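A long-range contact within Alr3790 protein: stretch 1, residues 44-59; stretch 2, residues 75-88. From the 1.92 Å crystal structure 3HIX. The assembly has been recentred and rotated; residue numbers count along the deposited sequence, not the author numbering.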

# COMPACT_ATOMS: atom_id res chain seq x y z
N ARG A 44 1.01 12.18 -0.62
CA ARG A 44 0.62 11.74 0.71
C ARG A 44 1.77 11.23 1.57
O ARG A 44 1.88 11.59 2.74
CB ARG A 44 -0.46 10.66 0.61
CG ARG A 44 -1.77 11.14 0.04
CD ARG A 44 -2.80 10.04 0.14
NE ARG A 44 -4.10 10.44 -0.39
CZ ARG A 44 -5.17 9.65 -0.42
NH1 ARG A 44 -5.08 8.41 0.06
NH2 ARG A 44 -6.32 10.09 -0.91
N ALA A 45 2.62 10.38 0.99
CA ALA A 45 3.76 9.84 1.73
C ALA A 45 4.73 10.96 2.13
O ALA A 45 5.27 10.95 3.24
CB ALA A 45 4.48 8.80 0.90
N SER A 46 4.94 11.91 1.24
CA SER A 46 5.84 13.02 1.51
C SER A 46 5.35 13.91 2.64
O SER A 46 6.15 14.51 3.36
CB SER A 46 6.03 13.88 0.25
OG SER A 46 6.62 13.12 -0.79
N SER A 47 4.03 14.00 2.81
CA SER A 47 3.47 14.84 3.86
C SER A 47 3.10 14.08 5.13
O SER A 47 2.86 14.69 6.17
CB SER A 47 2.24 15.57 3.34
OG SER A 47 1.13 14.70 3.22
N SER A 48 3.05 12.75 5.04
CA SER A 48 2.66 11.94 6.19
C SER A 48 3.76 11.08 6.80
O SER A 48 3.68 10.71 7.97
CB SER A 48 1.50 11.02 5.81
OG SER A 48 0.46 11.74 5.18
N LEU A 49 4.78 10.75 6.02
CA LEU A 49 5.83 9.87 6.51
C LEU A 49 7.24 10.43 6.36
O LEU A 49 7.54 11.12 5.39
CB LEU A 49 5.76 8.54 5.76
CG LEU A 49 4.38 7.87 5.64
CD1 LEU A 49 4.44 6.73 4.63
CD2 LEU A 49 3.95 7.36 7.01
N GLU A 50 8.10 10.12 7.33
CA GLU A 50 9.49 10.56 7.26
C GLU A 50 10.22 9.61 6.32
O GLU A 50 9.92 8.42 6.27
CB GLU A 50 10.15 10.54 8.64
CG GLU A 50 9.72 9.41 9.55
CD GLU A 50 8.46 9.76 10.31
OE1 GLU A 50 8.48 10.77 11.05
OE2 GLU A 50 7.46 9.03 10.18
N LYS A 51 11.18 10.15 5.59
CA LYS A 51 11.93 9.37 4.61
C LYS A 51 12.82 8.27 5.17
O LYS A 51 13.31 7.42 4.41
CB LYS A 51 12.72 10.33 3.72
CG LYS A 51 11.82 11.29 2.95
CD LYS A 51 12.61 12.42 2.32
CE LYS A 51 11.70 13.46 1.72
NZ LYS A 51 10.89 12.90 0.61
N SER A 52 13.05 8.27 6.48
CA SER A 52 13.88 7.24 7.09
C SER A 52 13.05 6.05 7.55
O SER A 52 13.59 5.01 7.94
CB SER A 52 14.62 7.83 8.29
OG SER A 52 13.70 8.41 9.20
N ARG A 53 11.73 6.19 7.48
CA ARG A 53 10.81 5.13 7.90
C ARG A 53 10.77 3.91 6.98
O ARG A 53 10.71 4.04 5.76
CB ARG A 53 9.39 5.70 8.04
CG ARG A 53 8.30 4.64 8.17
CD ARG A 53 6.96 5.23 8.57
NE ARG A 53 7.04 5.90 9.87
CZ ARG A 53 5.99 6.33 10.56
NH1 ARG A 53 4.76 6.15 10.09
NH2 ARG A 53 6.17 6.92 11.73
N ASP A 54 10.79 2.72 7.59
CA ASP A 54 10.71 1.47 6.84
C ASP A 54 9.30 1.38 6.28
O ASP A 54 8.33 1.35 7.04
CB ASP A 54 10.93 0.26 7.75
CG ASP A 54 12.37 -0.14 7.83
OD1 ASP A 54 13.17 0.62 8.40
OD2 ASP A 54 12.71 -1.23 7.31
N ILE A 55 9.19 1.33 4.96
CA ILE A 55 7.89 1.27 4.31
C ILE A 55 7.74 0.01 3.47
O ILE A 55 8.65 -0.38 2.75
CB ILE A 55 7.67 2.51 3.42
CG1 ILE A 55 7.74 3.77 4.28
CG2 ILE A 55 6.33 2.43 2.71
CD1 ILE A 55 7.78 5.06 3.49
N TYR A 56 6.58 -0.62 3.58
CA TYR A 56 6.30 -1.82 2.83
C TYR A 56 5.06 -1.54 2.01
O TYR A 56 4.03 -1.12 2.53
CB TYR A 56 6.14 -2.99 3.80
CG TYR A 56 7.46 -3.33 4.45
CD1 TYR A 56 8.22 -4.41 4.00
CD2 TYR A 56 8.01 -2.51 5.43
CE1 TYR A 56 9.50 -4.66 4.51
CE2 TYR A 56 9.28 -2.74 5.95
CZ TYR A 56 10.02 -3.81 5.48
OH TYR A 56 11.30 -4.02 5.95
N VAL A 57 5.19 -1.75 0.70
CA VAL A 57 4.09 -1.46 -0.20
C VAL A 57 3.59 -2.66 -0.97
O VAL A 57 4.34 -3.60 -1.27
CB VAL A 57 4.49 -0.39 -1.23
CG1 VAL A 57 5.12 0.80 -0.53
CG2 VAL A 57 5.45 -0.97 -2.23
N TYR A 58 2.30 -2.62 -1.29
CA TYR A 58 1.68 -3.66 -2.09
C TYR A 58 0.61 -2.99 -2.93
O TYR A 58 -0.04 -2.03 -2.49
CB TYR A 58 1.09 -4.79 -1.21
CG TYR A 58 -0.16 -4.46 -0.43
CD1 TYR A 58 -1.43 -4.78 -0.92
CD2 TYR A 58 -0.09 -3.87 0.83
CE1 TYR A 58 -2.58 -4.54 -0.17
CE2 TYR A 58 -1.23 -3.62 1.59
CZ TYR A 58 -2.48 -3.96 1.08
OH TYR A 58 -3.60 -3.70 1.82
N GLY A 59 0.47 -3.46 -4.16
CA GLY A 59 -0.53 -2.92 -5.05
C GLY A 59 -1.21 -4.12 -5.68
O GLY A 59 -1.11 -5.23 -5.15
N ALA A 75 11.55 9.58 -4.73
CA ALA A 75 11.11 10.74 -3.96
C ALA A 75 11.99 10.97 -2.73
O ALA A 75 11.81 11.94 -2.01
CB ALA A 75 9.66 10.57 -3.53
N GLY A 76 12.94 10.07 -2.50
CA GLY A 76 13.81 10.24 -1.36
C GLY A 76 13.59 9.30 -0.19
O GLY A 76 14.26 9.44 0.83
N PHE A 77 12.65 8.36 -0.29
CA PHE A 77 12.44 7.43 0.81
C PHE A 77 13.56 6.40 0.80
O PHE A 77 13.76 5.68 -0.19
CB PHE A 77 11.06 6.78 0.71
CG PHE A 77 9.95 7.69 1.17
CD1 PHE A 77 9.56 7.72 2.51
CD2 PHE A 77 9.33 8.56 0.28
CE1 PHE A 77 8.58 8.62 2.96
CE2 PHE A 77 8.36 9.47 0.71
CZ PHE A 77 7.99 9.50 2.06
N GLU A 78 14.30 6.34 1.90
CA GLU A 78 15.45 5.46 2.05
C GLU A 78 15.18 3.96 2.16
O GLU A 78 16.02 3.16 1.74
CB GLU A 78 16.30 5.93 3.25
CG GLU A 78 17.46 5.01 3.62
CD GLU A 78 18.24 5.49 4.85
OE1 GLU A 78 17.67 6.22 5.68
OE2 GLU A 78 19.42 5.11 4.99
N HIS A 79 14.04 3.57 2.71
CA HIS A 79 13.72 2.15 2.86
C HIS A 79 12.32 1.77 2.41
O HIS A 79 11.36 1.83 3.18
CB HIS A 79 13.93 1.74 4.32
CG HIS A 79 15.33 1.97 4.79
ND1 HIS A 79 15.63 2.58 5.99
CD2 HIS A 79 16.53 1.69 4.21
CE1 HIS A 79 16.94 2.68 6.12
NE2 HIS A 79 17.51 2.14 5.06
N VAL A 80 12.21 1.36 1.15
CA VAL A 80 10.94 0.97 0.57
C VAL A 80 11.09 -0.42 -0.01
O VAL A 80 11.96 -0.66 -0.83
CB VAL A 80 10.52 1.93 -0.57
CG1 VAL A 80 9.10 1.62 -1.03
CG2 VAL A 80 10.63 3.38 -0.09
N SER A 81 10.24 -1.34 0.44
CA SER A 81 10.31 -2.70 -0.06
C SER A 81 8.93 -3.17 -0.49
O SER A 81 7.91 -2.61 -0.09
CB SER A 81 10.89 -3.63 1.00
OG SER A 81 10.28 -3.39 2.25
N GLU A 82 8.92 -4.19 -1.33
CA GLU A 82 7.71 -4.76 -1.88
C GLU A 82 7.22 -5.97 -1.08
O GLU A 82 8.01 -6.75 -0.57
CB GLU A 82 7.99 -5.18 -3.33
CG GLU A 82 8.67 -4.09 -4.14
CD GLU A 82 9.80 -4.59 -5.02
OE1 GLU A 82 9.56 -4.87 -6.21
OE2 GLU A 82 10.94 -4.70 -4.52
N LEU A 83 5.90 -6.09 -0.95
CA LEU A 83 5.33 -7.27 -0.30
C LEU A 83 4.90 -8.11 -1.48
O LEU A 83 3.81 -7.92 -2.04
CB LEU A 83 4.11 -6.91 0.56
CG LEU A 83 4.37 -6.23 1.91
CD1 LEU A 83 3.03 -5.98 2.57
CD2 LEU A 83 5.25 -7.12 2.81
N LYS A 84 5.78 -9.03 -1.88
CA LYS A 84 5.53 -9.92 -3.02
C LYS A 84 4.23 -10.71 -2.89
O LYS A 84 3.93 -11.29 -1.84
CB LYS A 84 6.71 -10.90 -3.18
CG LYS A 84 8.00 -10.26 -3.68
CD LYS A 84 8.88 -9.77 -2.54
CE LYS A 84 9.97 -10.79 -2.22
NZ LYS A 84 10.87 -11.03 -3.39
N GLY A 85 3.47 -10.73 -3.98
CA GLY A 85 2.20 -11.43 -3.98
C GLY A 85 1.04 -10.61 -3.43
O GLY A 85 -0.11 -11.03 -3.49
N GLY A 86 1.36 -9.43 -2.89
CA GLY A 86 0.35 -8.55 -2.34
C GLY A 86 -0.59 -9.15 -1.31
O GLY A 86 -0.21 -9.99 -0.49
N LEU A 87 -1.84 -8.71 -1.37
CA LEU A 87 -2.88 -9.15 -0.46
C LEU A 87 -3.15 -10.65 -0.47
O LEU A 87 -3.46 -11.24 0.57
CB LEU A 87 -4.17 -8.39 -0.79
CG LEU A 87 -5.43 -8.67 0.04
CD1 LEU A 87 -5.20 -8.26 1.50
CD2 LEU A 87 -6.60 -7.88 -0.54
N ALA A 88 -3.05 -11.26 -1.65
CA ALA A 88 -3.28 -12.69 -1.78
C ALA A 88 -2.20 -13.49 -1.06
O ALA A 88 -2.49 -14.49 -0.40
CB ALA A 88 -3.31 -13.08 -3.26
O HOH W 1 11.95 4.97 3.56
O HOH W 2 11.37 -1.23 3.77
O HOH W 3 -2.62 -6.99 -3.75

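Two parallel strands pair through Ile55 with Val80, Tyr56 with Ser81 and Val57 with Glu82, forming the backbone of this contact. Their hydrogen bonds alternate as parallel pairing requires: Ile55 N to His79 O (2.9 Å), Ser81 N to Ile55 O, Val57 N to Ser81 O and Leu83 N to Val57 O (each 3.0 Å). Ile55, Val57 and Val80 share one face of the sheet, where Val57 CG1 meets Val80 CG1 at 4.1 Å, while Ile55 CD1 reaches Phe77 CD1 at 3.3 Å; Tyr56 and Ser81 lie on the other.

Before the strands, Phe77 is the largest contributor. Its flat, apolar ring is buried among Ala45, Leu49 and Ile55, with Ala45 CB 3.8 Å from Phe77 CZ. Lys51 closes over one ring face, its CG 4.2 Å from the ring centroid in a CH-pi contact. A long lysine suits this place because its methylenes can cover the ring while its ammonium reaches onward: Lys51 NZ donates to Ala75 O at 2.9 Å. Glu78 N binds Lys51 O (2.9 Å), and water 1 links Lys51 O and Arg53 O to His79 N.

At the end of the first strand, Tyr58 meets the turn that follows the second, from Leu83 to Gly86. Its CB lies 4.1 Å from Leu83 CB and 4.0 Å from Gly86 CA. Gly86 has positive phi, which favours glycine, and a CB there would sit a tight 3.3 Å from Gly59 O.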